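Local coordinates for protein alternansucrase (Leuconostoc mesenteroides, PDB 6HVG) that belongs to glycoside hydrolase family 70, is built around a (beta/alpha)8 barrel, holds a calcium ion and carries repeats of the choline-binding and cell-wall-binding type, at residues V1201-Q1204 and A1205-G1208; L594-L597 and H598-M601; Q1242-A1245 and K1246-N1249; L1212-L1215 and R1216-P1220; F1120-A1123 and D1124-N1128. All coordinates share one frame; numbering follows the deposited sequence.

Contact 1 (V1201-Q1204 and A1205-G1208); sequences VDYQ and AKYG
The rings of Tyr1203 and Tyr1207 stand side by side and point the same way from one short, N-capped helix, residues 1203-1207. They touch obliquely, with CD2 of Tyr1203 4.2 Å from CE2 of Tyr1207. One face of the Tyr1207 ring carries CD of Lys1206, offset toward the rim. The extended Lys1206 chain runs alongside both tyrosines, and Lys1206 CD also lies 4.2 Å from Tyr1203 CD2. Outside the segments, Tyr1203 stacks on Phe1120 and Tyr1207 meets Tyr599, planes at about 45°. Gln1204 turns the other way, and its NE2 donates to the carbonyl O of Ile1240 and to Glu592. Along the backbone, Tyr1207 N donates to Tyr1203 O at 2.9 Å. Asp1202 is the N-cap. Its CG sits between the backbone N and the carbonyl carbon (chi1 62°), which brings OD1 toward the N-H of Ala1205. Ala1205 N donates to OD1 of Asp1202 at 3.1 Å, approaching from above the carboxylate plane.

Contact 2 (L594-L597 and H598-M601); sequences LNWL and HYLM
Residues 594-601 form the last two turns of a regular alpha helix, in which His598, Tyr599, Leu600 and Met601 each donate a backbone N-H to the carbonyl four residues back, from Leu594 to Leu597. The closest of these bonds is His598 N to Leu594 O, 2.8 Å. The main side-chain contact is a CH-pi interaction. Leu600 CD1 lies over one face of the Trp596 indole, 4.2 Å from the centroid of its five-membered ring and only 10° off the normal. Trp596 CG is anti to the backbone N (chi1 -169°) and Leu600 CG lies beside its own N (chi1 -65°), which turns CD1 of Leu600 back to the indole. Tyr599 CD2 approaches Trp596 CD1 obliquely at 4.2 Å. Leu597 CD1 touches Met601 CG, also at 4.2 Å. The polar ends have partners elsewhere: Trp596 NE1 donates to Arg1115 O, and His598 ND1 is bonded to Tyr637 OH. The helix packs against the barrel through Leu597 and Met601 on strand 617-620, with Trp1156 and Ala1154 of strand 1151-1156 alongside, and Met601 also touches helix 629-642.

Contact 3 (Q1242-A1245 and K1246-N1249); sequences QWSA and KYMN
A tight 3-10 turn at Ser1244-Met1248 leads the chain into strand 1248-1252, close to the calcium site. Two successive backbone bonds of the i to i+3 kind close it. Tyr1247 N donates to Ser1244 O at 3.0 Å, and Met1248 N to Ala1245 O at 2.9 Å. A water bridges two groups of the turn, accepting from Ser1244 OG at 3.0 Å and from Lys1246 N at 2.8 Å. The first torsion of Ser1244 (chi1 64°) puts OG on the side where this water sits. Trp1243 takes two neighbours. CB of Tyr1247 meets the edge of the indole in its plane, 3.8 Å from CZ3 of Trp1243. The Met1248 chain bends at chi2 and brings CE to 3.8 Å from CE3 of Trp1243, obliquely. Lys1246 CG lies over the centre of one face of the Tyr1247 ring. Just beyond, Asn1249 ND2 donates to the calcium ligand Asp581, a second-shell link. Strand 1248-1252 runs between strands 580-582 and 534-537 in an antiparallel sheet, and Tyr1247 leans on helix 587-601.

Contact 4 (L1212-L1215 and R1216-P1220); sequences LDKL and REEYP
Asp1213 holds CG beside its backbone N (chi1 -67°), whereas Arg1216 has CG anti to N (chi1 -164°) and then bends at chi2 and chi3, which curls the guanidinium back toward the start of the helix. The two side chains lie side by side, their flat groups turned 26° apart. Arg1216 NH1 donates to OD1 of Asp1213 at 3.3 Å, from above the carboxylate plane. This is a single-pronged salt bridge. Lys1239 NZ pairs with the same oxygen, so OD1 is shared between two cations. Lys1214 is bent at chi2 and chi3 and meets two glutamates. Lys1214 NZ forms a long salt bridge to OE1 of Glu1217 at 3.7 Å, and stays 4.3 Å from OE2 of Glu1218. That second pair is exposed and its attraction probably weak; CE of Lys1214, not NZ, comes nearest Glu1218. Leu1215 CD2 touches Tyr1219 CD1 at 4.2 Å. Tyr1219 CD1 lies 3.8 Å from Leu1215 O, which meets the ring at its edge. Tyr1219 N donates to Leu1215 O at 2.8 Å, as the chain leaves helical geometry. Leu1212 and Leu1215 lean on Asn595 and His598 of helix 587-601, and Tyr1219 touches helix 629-642. With charged pairs outward and leucines inward, this is a short amphipathic surface helix.

Contact 5 (F1120-A1123 and D1124-N1128); sequences FNKA and DGNPN
Lys1122 is bonded through both its N and its O to neighbouring residues of the returning chain. Gly1125 N donates to Lys1122 O at 3.0 Å, closing a type I turn. Lys1122 N donates to Asn1126 O at 2.8 Å, nearly along the C=O axis. Gly1125 takes a positive phi of 102°, where a side chain would jam against the preceding carbonyl O. Asp1124 adds an Asx turn. With chi1 at 62°, Asp1124 OD1 accepts from Asn1126 N at 3.0 Å, met from above the carboxylate plane. The Lys1122 chain runs alongside this carboxylate, but Lys1122 NZ stays 4.8 Å from OD2 of Asp1124, so the charges probably attract only from a distance. Across the legs, Lys1122 CG rests 3.9 Å from CB of Asn1128. Asn1128 CB lies 3.5 Å from the carbonyl O of Phe1120. Next to Lys1122 on the first leg, Asn1121 OD1 lies 3.6 Å from Pro1127 CA across the loop. Asn1128 O accepts from Arg1089, which ties the base of the loop to the protein. The two legs run nearly antiparallel, and the bond pattern is that of a type I turn with a G1 bulge, here capping an exposed loop.

How the contacts relate
From the N terminus the order is contact 2, contact 5, contact 1, contact 4, contact 3. All are local and in series, so none nests in or crosses another. Contact 5 closes a hairpin-like loop, contact 3 closes the turn into a strand, and the other three lie along helices. The other four are far in sequence from helix 587-601 of contact 2, yet they gather round it in space. Contacts 1 and 4 lie against it. Phe1120 of contact 5 reaches both Tyr1203 and Tyr599. Contact 1 reaches contact 3 through a weak, probable hydrogen bond from Trp1243 NE1 to Gln1204 OE1. Contacts 3 and 5 do not touch, with nearest atoms about 14 Å apart.

Contact 1 (V1201-Q1204 and A1205-G1208)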
loop_
_atom_site.group_PDB
_atom_site.type_symbol
_atom_site.label_atom_id
_atom_site.label_comp_id
_atom_site.label_asym_id
_atom_site.label_seq_id
_atom_site.Cartn_x
_atom_site.Cartn_y
_atom_site.Cartn_z
ATOM N N VAL A 1201 14.757 -29.255 1.848
ATOM C CA VAL A 1201 14.468 -30.525 1.182
ATOM C C VAL A 1201 13.500 -30.271 0.005
ATOM O O VAL A 1201 12.759 -31.143 -0.422
ATOM C CB VAL A 1201 13.958 -31.561 2.228
ATOM C CG1 VAL A 1201 12.554 -31.219 2.715
ATOM C CG2 VAL A 1201 14.018 -32.986 1.688
ATOM N N ASP A 1202 13.572 -29.053 -0.533
ATOM C CA ASP A 1202 12.714 -28.566 -1.622
ATOM C C ASP A 1202 13.552 -28.477 -2.904
ATOM O O ASP A 1202 14.681 -28.969 -2.917
ATOM C CB ASP A 1202 12.092 -27.210 -1.233
ATOM C CG ASP A 1202 13.136 -26.096 -1.005
ATOM O OD1 ASP A 1202 14.363 -26.364 -0.905
ATOM O OD2 ASP A 1202 12.705 -24.924 -0.908
ATOM N N TYR A 1203 13.021 -27.887 -3.975
ATOM C CA TYR A 1203 13.782 -27.771 -5.229
ATOM C C TYR A 1203 14.895 -26.711 -5.162
ATOM O O TYR A 1203 15.862 -26.777 -5.916
ATOM C CB TYR A 1203 12.859 -27.570 -6.440
ATOM C CG TYR A 1203 12.101 -28.843 -6.779
ATOM C CD1 TYR A 1203 10.829 -29.088 -6.261
ATOM C CD2 TYR A 1203 12.681 -29.823 -7.577
ATOM C CE1 TYR A 1203 10.166 -30.267 -6.530
ATOM C CE2 TYR A 1203 12.022 -31.012 -7.852
ATOM C CZ TYR A 1203 10.771 -31.231 -7.322
ATOM O OH TYR A 1203 10.108 -32.399 -7.598
ATOM N N GLN A 1204 14.794 -25.768 -4.227
ATOM C CA GLN A 1204 15.909 -24.861 -3.916
ATOM C C GLN A 1204 17.125 -25.619 -3.384
ATOM O O GLN A 1204 18.262 -25.194 -3.587
ATOM C CB GLN A 1204 15.462 -23.825 -2.892
ATOM C CG GLN A 1204 16.544 -22.860 -2.436
ATOM C CD GLN A 1204 16.883 -21.825 -3.492
ATOM O OE1 GLN A 1204 16.012 -21.063 -3.930
ATOM N NE2 GLN A 1204 18.164 -21.766 -3.884
ATOM N N ALA A 1205 16.885 -26.719 -2.672
ATOM C CA ALA A 1205 17.972 -27.561 -2.180
ATOM C C ALA A 1205 18.557 -28.412 -3.289
ATOM O O ALA A 1205 19.766 -28.594 -3.357
ATOM C CB ALA A 1205 17.488 -28.428 -1.030
ATOM N N LYS A 1206 17.705 -28.940 -4.162
ATOM C CA LYS A 1206 18.180 -29.741 -5.292
ATOM C C LYS A 1206 19.042 -28.915 -6.237
ATOM O O LYS A 1206 20.194 -29.242 -6.465
ATOM C CB LYS A 1206 17.012 -30.342 -6.073
ATOM C CG LYS A 1206 17.451 -31.437 -7.021
ATOM C CD LYS A 1206 16.317 -31.850 -7.935
ATOM C CE LYS A 1206 16.746 -32.946 -8.891
ATOM N NZ LYS A 1206 15.522 -33.577 -9.441
ATOM N N TYR A 1207 18.480 -27.823 -6.748
ATOM C CA TYR A 1207 19.101 -27.039 -7.812
ATOM C C TYR A 1207 19.930 -25.815 -7.366
ATOM O O TYR A 1207 20.621 -25.217 -8.172
ATOM C CB TYR A 1207 18.027 -26.584 -8.824
ATOM C CG TYR A 1207 17.422 -27.697 -9.661
ATOM C CD1 TYR A 1207 18.225 -28.570 -10.391
ATOM C CD2 TYR A 1207 16.052 -27.866 -9.736
ATOM C CE1 TYR A 1207 17.673 -29.588 -11.153
ATOM C CE2 TYR A 1207 15.492 -28.873 -10.507
ATOM C CZ TYR A 1207 16.303 -29.729 -11.211
ATOM O OH TYR A 1207 15.741 -30.710 -11.981
ATOM N N GLY A 1208 19.861 -25.431 -6.099
ATOM C CA GLY A 1208 20.605 -24.260 -5.611
ATOM C C GLY A 1208 22.092 -24.370 -5.887
ATOM O O GLY A 1208 22.686 -25.384 -5.617
#

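Contact 2 (L594-L597 and H598-M601)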
loop_
_atom_site.group_PDB
_atom_site.type_symbol
_atom_site.label_atom_id
_atom_site.label_comp_id
_atom_site.label_asym_id
_atom_site.label_seq_id
_atom_site.Cartn_x
_atom_site.Cartn_y
_atom_site.Cartn_z
ATOM N N LEU A 594 22.104 -15.592 -10.202
ATOM C CA LEU A 594 22.604 -15.996 -11.513
ATOM C C LEU A 594 22.346 -17.473 -11.774
ATOM O O LEU A 594 22.037 -17.859 -12.895
ATOM C CB LEU A 594 24.112 -15.712 -11.612
ATOM C CG LEU A 594 24.807 -16.099 -12.921
ATOM C CD1 LEU A 594 24.189 -15.319 -14.080
ATOM C CD2 LEU A 594 26.304 -15.857 -12.792
ATOM N N ASN A 595 22.517 -18.305 -10.742
ATOM C CA ASN A 595 22.222 -19.741 -10.848
ATOM C C ASN A 595 20.768 -19.943 -11.251
ATOM O O ASN A 595 20.478 -20.707 -12.171
ATOM C CB ASN A 595 22.496 -20.459 -9.520
ATOM C CG ASN A 595 22.663 -21.970 -9.677
ATOM O OD1 ASN A 595 23.681 -22.437 -10.196
ATOM N ND2 ASN A 595 21.669 -22.738 -9.234
ATOM N N TRP A 596 19.872 -19.218 -10.574
ATOM C CA TRP A 596 18.447 -19.262 -10.871
ATOM C C TRP A 596 18.173 -18.800 -12.277
ATOM O O TRP A 596 17.365 -19.399 -12.989
ATOM C CB TRP A 596 17.693 -18.386 -9.889
ATOM C CG TRP A 596 16.192 -18.525 -9.907
ATOM C CD1 TRP A 596 15.476 -19.643 -10.162
ATOM C CD2 TRP A 596 15.249 -17.514 -9.576
ATOM N NE1 TRP A 596 14.136 -19.386 -10.039
ATOM C CE2 TRP A 596 13.978 -18.079 -9.677
ATOM C CE3 TRP A 596 15.359 -16.172 -9.232
ATOM C CZ2 TRP A 596 12.816 -17.357 -9.430
ATOM C CZ3 TRP A 596 14.197 -15.446 -8.992
ATOM C CH2 TRP A 596 12.950 -16.048 -9.076
ATOM N N LEU A 597 18.854 -17.735 -12.679
ATOM C CA LEU A 597 18.714 -17.188 -14.033
ATOM C C LEU A 597 19.155 -18.181 -15.078
ATOM O O LEU A 597 18.509 -18.319 -16.101
ATOM C CB LEU A 597 19.525 -15.916 -14.185
ATOM C CG LEU A 597 19.519 -15.264 -15.557
ATOM C CD1 LEU A 597 18.109 -14.868 -15.981
ATOM C CD2 LEU A 597 20.449 -14.064 -15.531
ATOM N N HIS A 598 20.254 -18.870 -14.835
ATOM C CA HIS A 598 20.710 -19.910 -15.749
ATOM C C HIS A 598 19.661 -20.988 -15.819
ATOM O O HIS A 598 19.307 -21.442 -16.907
ATOM C CB HIS A 598 22.024 -20.498 -15.271
ATOM C CG HIS A 598 22.558 -21.587 -16.143
ATOM N ND1 HIS A 598 23.362 -21.338 -17.237
ATOM C CD2 HIS A 598 22.453 -22.931 -16.046
ATOM C CE1 HIS A 598 23.710 -22.484 -17.790
ATOM N NE2 HIS A 598 23.175 -23.466 -17.084
ATOM N N TYR A 599 19.148 -21.382 -14.657
ATOM C CA TYR A 599 18.148 -22.442 -14.565
ATOM C C TYR A 599 16.911 -22.132 -15.405
ATOM O O TYR A 599 16.364 -23.029 -16.049
ATOM C CB TYR A 599 17.770 -22.666 -13.111
ATOM C CG TYR A 599 16.604 -23.584 -12.848
ATOM C CD1 TYR A 599 16.779 -24.944 -12.760
ATOM C CD2 TYR A 599 15.337 -23.079 -12.627
ATOM C CE1 TYR A 599 15.722 -25.785 -12.453
ATOM C CE2 TYR A 599 14.275 -23.905 -12.316
ATOM C CZ TYR A 599 14.475 -25.254 -12.228
ATOM O OH TYR A 599 13.424 -26.101 -11.934
ATOM N N LEU A 600 16.490 -20.874 -15.426
ATOM C CA LEU A 600 15.313 -20.490 -16.211
ATOM C C LEU A 600 15.622 -20.477 -17.705
ATOM O O LEU A 600 14.823 -20.965 -18.504
ATOM C CB LEU A 600 14.766 -19.130 -15.760
ATOM C CG LEU A 600 14.221 -19.087 -14.328
ATOM C CD1 LEU A 600 14.110 -17.668 -13.826
ATOM C CD2 LEU A 600 12.876 -19.797 -14.193
ATOM N N MET A 601 16.781 -19.938 -18.082
ATOM C CA MET A 601 17.175 -19.857 -19.497
ATOM C C MET A 601 17.587 -21.208 -20.072
ATOM O O MET A 601 17.696 -21.349 -21.281
ATOM C CB MET A 601 18.319 -18.865 -19.693
ATOM C CG MET A 601 18.020 -17.427 -19.293
ATOM S SD MET A 601 16.693 -16.671 -20.241
ATOM C CE MET A 601 15.371 -16.930 -19.061
#

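Contact 3 (Q1242-A1245 and K1246-N1249)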
loop_
_atom_site.group_PDB
_atom_site.type_symbol
_atom_site.label_atom_id
_atom_site.label_comp_id
_atom_site.label_asym_id
_atom_site.label_seq_id
_atom_site.Cartn_x
_atom_site.Cartn_y
_atom_site.Cartn_z
ATOM N N GLN A 1242 19.707 -23.691 1.057
ATOM C CA GLN A 1242 18.691 -23.375 2.055
ATOM C C GLN A 1242 18.733 -21.893 2.381
ATOM O O GLN A 1242 19.774 -21.376 2.747
ATOM C CB GLN A 1242 18.946 -24.189 3.317
ATOM C CG GLN A 1242 17.881 -24.037 4.398
ATOM C CD GLN A 1242 18.255 -24.787 5.656
ATOM O OE1 GLN A 1242 19.371 -24.648 6.160
ATOM N NE2 GLN A 1242 17.327 -25.574 6.179
ATOM N N TRP A 1243 17.607 -21.201 2.250
ATOM C CA TRP A 1243 17.538 -19.810 2.691
ATOM C C TRP A 1243 17.546 -19.739 4.209
ATOM O O TRP A 1243 17.084 -20.641 4.880
ATOM C CB TRP A 1243 16.278 -19.113 2.161
ATOM C CG TRP A 1243 16.302 -18.898 0.702
ATOM C CD1 TRP A 1243 15.599 -19.593 -0.249
ATOM C CD2 TRP A 1243 17.090 -17.950 -0.001
ATOM N NE1 TRP A 1243 15.906 -19.126 -1.499
ATOM C CE2 TRP A 1243 16.827 -18.121 -1.375
ATOM C CE3 TRP A 1243 17.991 -16.964 0.392
ATOM C CZ2 TRP A 1243 17.446 -17.344 -2.351
ATOM C CZ3 TRP A 1243 18.604 -16.181 -0.594
ATOM C CH2 TRP A 1243 18.327 -16.380 -1.936
ATOM N N SER A 1244 18.072 -18.639 4.728
ATOM C CA SER A 1244 18.012 -18.323 6.143
ATOM C C SER A 1244 18.201 -16.819 6.309
ATOM O O SER A 1244 18.510 -16.132 5.354
ATOM C CB SER A 1244 19.056 -19.112 6.909
ATOM O OG SER A 1244 20.344 -18.737 6.509
ATOM N N ALA A 1245 18.006 -16.319 7.522
ATOM C CA ALA A 1245 17.933 -14.886 7.786
ATOM C C ALA A 1245 19.167 -14.128 7.333
ATOM O O ALA A 1245 19.068 -12.976 6.933
ATOM C CB ALA A 1245 17.702 -14.635 9.273
ATOM N N LYS A 1246 20.335 -14.758 7.392
ATOM C CA LYS A 1246 21.565 -14.063 7.035
ATOM C C LYS A 1246 21.581 -13.569 5.585
ATOM O O LYS A 1246 22.331 -12.661 5.250
ATOM C CB LYS A 1246 22.801 -14.919 7.354
ATOM C CG LYS A 1246 22.927 -16.241 6.598
ATOM C CD LYS A 1246 24.240 -16.911 6.960
ATOM C CE LYS A 1246 24.300 -18.339 6.472
ATOM N NZ LYS A 1246 25.519 -19.016 6.992
ATOM N N TYR A 1247 20.753 -14.166 4.730
ATOM C CA TYR A 1247 20.631 -13.742 3.347
ATOM C C TYR A 1247 19.457 -12.790 3.103
ATOM O O TYR A 1247 19.159 -12.441 1.959
ATOM C CB TYR A 1247 20.524 -14.975 2.449
ATOM C CG TYR A 1247 21.750 -15.869 2.471
ATOM C CD1 TYR A 1247 23.021 -15.345 2.256
ATOM C CD2 TYR A 1247 21.640 -17.239 2.673
ATOM C CE1 TYR A 1247 24.142 -16.152 2.265
ATOM C CE2 TYR A 1247 22.764 -18.056 2.687
ATOM C CZ TYR A 1247 24.016 -17.501 2.483
ATOM O OH TYR A 1247 25.158 -18.274 2.488
ATOM N N MET A 1248 18.847 -12.304 4.172
ATOM C CA MET A 1248 17.657 -11.458 4.065
ATOM C C MET A 1248 17.906 -10.070 4.634
ATOM O O MET A 1248 18.642 -9.913 5.593
ATOM C CB MET A 1248 16.483 -12.093 4.831
ATOM C CG MET A 1248 16.091 -13.489 4.365
ATOM S SD MET A 1248 15.250 -13.502 2.788
ATOM C CE MET A 1248 15.317 -15.231 2.405
ATOM N N ASN A 1249 17.258 -9.070 4.048
ATOM C CA ASN A 1249 17.256 -7.721 4.579
ATOM C C ASN A 1249 16.223 -7.551 5.665
ATOM O O ASN A 1249 16.421 -6.776 6.601
ATOM C CB ASN A 1249 16.961 -6.717 3.474
ATOM C CG ASN A 1249 18.098 -6.591 2.476
ATOM O OD1 ASN A 1249 19.256 -6.831 2.801
ATOM N ND2 ASN A 1249 17.761 -6.227 1.242
HETATM O O HOH W 1 20.542 -17.033 9.029
#

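Contact 4 (L1212-L1215 and R1216-P1220)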
loop_
_atom_site.group_PDB
_atom_site.type_symbol
_atom_site.label_atom_id
_atom_site.label_comp_id
_atom_site.label_asym_id
_atom_site.label_seq_id
_atom_site.Cartn_x
_atom_site.Cartn_y
_atom_site.Cartn_z
ATOM N N LEU A 1212 26.754 -23.176 -11.128
ATOM C CA LEU A 1212 27.775 -22.133 -11.022
ATOM C C LEU A 1212 29.181 -22.606 -11.356
ATOM O O LEU A 1212 29.961 -21.874 -11.967
ATOM C CB LEU A 1212 27.792 -21.551 -9.609
ATOM C CG LEU A 1212 26.541 -20.781 -9.169
ATOM C CD1 LEU A 1212 26.573 -20.522 -7.674
ATOM C CD2 LEU A 1212 26.391 -19.471 -9.919
ATOM N N ASP A 1213 29.519 -23.815 -10.931
ATOM C CA ASP A 1213 30.852 -24.333 -11.164
ATOM C C ASP A 1213 31.105 -24.570 -12.649
ATOM O O ASP A 1213 32.170 -24.222 -13.157
ATOM C CB ASP A 1213 31.077 -25.619 -10.345
ATOM C CG ASP A 1213 31.094 -25.364 -8.836
ATOM O OD1 ASP A 1213 31.271 -24.200 -8.421
ATOM O OD2 ASP A 1213 30.953 -26.331 -8.068
ATOM N N LYS A 1214 30.144 -25.167 -13.343
ATOM C CA LYS A 1214 30.231 -25.302 -14.803
ATOM C C LYS A 1214 30.366 -23.934 -15.480
ATOM O O LYS A 1214 31.112 -23.786 -16.442
ATOM C CB LYS A 1214 28.990 -26.018 -15.350
ATOM C CG LYS A 1214 29.070 -26.414 -16.822
ATOM C CD LYS A 1214 29.967 -27.635 -17.010
ATOM C CE LYS A 1214 30.846 -27.555 -18.257
ATOM N NZ LYS A 1214 32.084 -28.372 -18.136
ATOM N N LEU A 1215 29.625 -22.946 -14.975
ATOM C CA LEU A 1215 29.656 -21.586 -15.505
ATOM C C LEU A 1215 30.979 -20.856 -15.244
ATOM O O LEU A 1215 31.418 -20.083 -16.091
ATOM C CB LEU A 1215 28.492 -20.758 -14.958
ATOM C CG LEU A 1215 27.106 -21.015 -15.548
ATOM C CD1 LEU A 1215 26.052 -20.261 -14.758
ATOM C CD2 LEU A 1215 27.003 -20.602 -17.003
ATOM N N ARG A 1216 31.600 -21.081 -14.086
ATOM C CA ARG A 1216 32.879 -20.427 -13.746
ATOM C C ARG A 1216 34.014 -20.984 -14.601
ATOM O O ARG A 1216 34.861 -20.240 -15.085
ATOM C CB ARG A 1216 33.222 -20.613 -12.264
ATOM C CG ARG A 1216 34.300 -19.659 -11.756
ATOM C CD ARG A 1216 35.194 -20.257 -10.676
ATOM N NE ARG A 1216 34.671 -20.028 -9.328
ATOM C CZ ARG A 1216 33.985 -20.910 -8.603
ATOM N NH1 ARG A 1216 33.712 -22.127 -9.078
ATOM N NH2 ARG A 1216 33.568 -20.564 -7.380
ATOM N N GLU A 1217 34.008 -22.297 -14.794
ATOM C CA GLU A 1217 34.941 -22.960 -15.697
ATOM C C GLU A 1217 34.821 -22.403 -17.126
ATOM O O GLU A 1217 35.829 -22.091 -17.743
ATOM C CB GLU A 1217 34.683 -24.474 -15.690
ATOM C CG GLU A 1217 35.748 -25.311 -16.389
ATOM C CD GLU A 1217 35.483 -26.808 -16.306
ATOM O OE1 GLU A 1217 34.546 -27.216 -15.593
ATOM O OE2 GLU A 1217 36.224 -27.587 -16.948
ATOM N N GLU A 1218 33.596 -22.264 -17.639
ATOM C CA GLU A 1218 33.381 -21.821 -19.025
ATOM C C GLU A 1218 33.500 -20.319 -19.263
ATOM O O GLU A 1218 33.918 -19.910 -20.341
ATOM C CB GLU A 1218 32.018 -22.263 -19.535
ATOM C CG GLU A 1218 31.923 -23.741 -19.858
ATOM C CD GLU A 1218 30.546 -24.107 -20.379
ATOM O OE1 GLU A 1218 30.000 -23.332 -21.183
ATOM O OE2 GLU A 1218 30.004 -25.161 -19.989
ATOM N N TYR A 1219 33.098 -19.502 -18.295
ATOM C CA TYR A 1219 33.092 -18.038 -18.482
ATOM C C TYR A 1219 33.662 -17.344 -17.255
ATOM O O TYR A 1219 32.935 -16.650 -16.554
ATOM C CB TYR A 1219 31.663 -17.512 -18.758
ATOM C CG TYR A 1219 30.930 -18.228 -19.866
ATOM C CD1 TYR A 1219 30.085 -19.294 -19.588
ATOM C CD2 TYR A 1219 31.084 -17.848 -21.187
ATOM C CE1 TYR A 1219 29.414 -19.966 -20.604
ATOM C CE2 TYR A 1219 30.419 -18.514 -22.215
ATOM C CZ TYR A 1219 29.586 -19.568 -21.912
ATOM O OH TYR A 1219 28.923 -20.233 -22.898
ATOM N N PRO A 1220 34.972 -17.510 -16.995
ATOM C CA PRO A 1220 35.581 -17.024 -15.745
ATOM C C PRO A 1220 35.255 -15.564 -15.418
ATOM O O PRO A 1220 35.086 -15.225 -14.262
ATOM C CB PRO A 1220 37.096 -17.181 -15.993
ATOM C CG PRO A 1220 37.217 -18.208 -17.066
ATOM C CD PRO A 1220 35.969 -18.099 -17.907
#

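Contact 5 (F1120-A1123 and D1124-N1128)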
loop_
_atom_site.group_PDB
_atom_site.type_symbol
_atom_site.label_atom_id
_atom_site.label_comp_id
_atom_site.label_asym_id
_atom_site.label_seq_id
_atom_site.Cartn_x
_atom_site.Cartn_y
_atom_site.Cartn_z
ATOM N N PHE A 1120 6.386 -29.297 -10.548
ATOM C CA PHE A 1120 6.761 -30.703 -10.488
ATOM C C PHE A 1120 5.796 -31.516 -9.650
ATOM O O PHE A 1120 5.081 -30.978 -8.813
ATOM C CB PHE A 1120 8.164 -30.885 -9.923
ATOM C CG PHE A 1120 9.247 -30.261 -10.759
ATOM C CD1 PHE A 1120 9.845 -29.087 -10.356
ATOM C CD2 PHE A 1120 9.675 -30.852 -11.945
ATOM C CE1 PHE A 1120 10.850 -28.510 -11.106
ATOM C CE2 PHE A 1120 10.685 -30.278 -12.705
ATOM C CZ PHE A 1120 11.266 -29.096 -12.285
ATOM N N ASN A 1121 5.786 -32.821 -9.890
ATOM C CA ASN A 1121 4.963 -33.738 -9.126
ATOM C C ASN A 1121 5.393 -33.819 -7.649
ATOM O O ASN A 1121 6.556 -33.588 -7.312
ATOM C CB ASN A 1121 5.027 -35.138 -9.750
ATOM C CG ASN A 1121 4.361 -35.223 -11.122
ATOM O OD1 ASN A 1121 3.728 -34.275 -11.605
ATOM N ND2 ASN A 1121 4.488 -36.382 -11.735
ATOM N N LYS A 1122 4.445 -34.138 -6.771
ATOM C CA LYS A 1122 4.776 -34.449 -5.390
ATOM C C LYS A 1122 5.753 -35.611 -5.407
ATOM O O LYS A 1122 5.851 -36.323 -6.411
ATOM C CB LYS A 1122 3.527 -34.838 -4.609
ATOM C CG LYS A 1122 2.554 -33.695 -4.370
ATOM C CD LYS A 1122 1.332 -34.148 -3.575
ATOM C CE LYS A 1122 0.037 -33.435 -3.980
ATOM N NZ LYS A 1122 -1.097 -34.415 -3.995
ATOM N N ALA A 1123 6.484 -35.799 -4.311
ATOM C CA ALA A 1123 7.483 -36.889 -4.236
ATOM C C ALA A 1123 6.828 -38.279 -4.263
ATOM O O ALA A 1123 7.451 -39.255 -4.688
ATOM C CB ALA A 1123 8.375 -36.734 -3.012
ATOM N N ASP A 1124 5.569 -38.354 -3.833
ATOM C CA ASP A 1124 4.789 -39.594 -3.929
ATOM C C ASP A 1124 4.373 -39.943 -5.370
ATOM O O ASP A 1124 3.813 -41.005 -5.606
ATOM C CB ASP A 1124 3.532 -39.510 -3.044
ATOM C CG ASP A 1124 2.581 -38.390 -3.470
ATOM O OD1 ASP A 1124 2.876 -37.680 -4.462
ATOM O OD2 ASP A 1124 1.534 -38.207 -2.809
ATOM N N GLY A 1125 4.616 -39.045 -6.323
ATOM C CA GLY A 1125 4.316 -39.299 -7.728
ATOM C C GLY A 1125 3.049 -38.636 -8.236
ATOM O O GLY A 1125 2.807 -38.599 -9.435
ATOM N N ASN A 1126 2.249 -38.086 -7.329
ATOM C CA ASN A 1126 1.024 -37.402 -7.718
ATOM C C ASN A 1126 1.306 -36.055 -8.378
ATOM O O ASN A 1126 2.269 -35.373 -8.022
ATOM C CB ASN A 1126 0.116 -37.198 -6.502
ATOM C CG ASN A 1126 -0.828 -38.363 -6.276
ATOM O OD1 ASN A 1126 -0.608 -39.455 -6.791
ATOM N ND2 ASN A 1126 -1.879 -38.142 -5.493
ATOM N N PRO A 1127 0.462 -35.671 -9.356
ATOM C CA PRO A 1127 0.558 -34.342 -9.954
ATOM C C PRO A 1127 0.332 -33.196 -8.953
ATOM O O PRO A 1127 -0.405 -33.333 -7.968
ATOM C CB PRO A 1127 -0.519 -34.358 -11.044
ATOM C CG PRO A 1127 -1.492 -35.399 -10.602
ATOM C CD PRO A 1127 -0.669 -36.444 -9.896
ATOM N N ASN A 1128 1.022 -32.094 -9.197
ATOM C CA ASN A 1128 0.953 -30.929 -8.331
ATOM C C ASN A 1128 1.178 -29.691 -9.192
ATOM O O ASN A 1128 2.200 -29.013 -9.082
ATOM C CB ASN A 1128 1.996 -31.036 -7.210
ATOM C CG ASN A 1128 1.766 -30.043 -6.089
ATOM O OD1 ASN A 1128 0.639 -29.812 -5.647
ATOM N ND2 ASN A 1128 2.838 -29.468 -5.606
#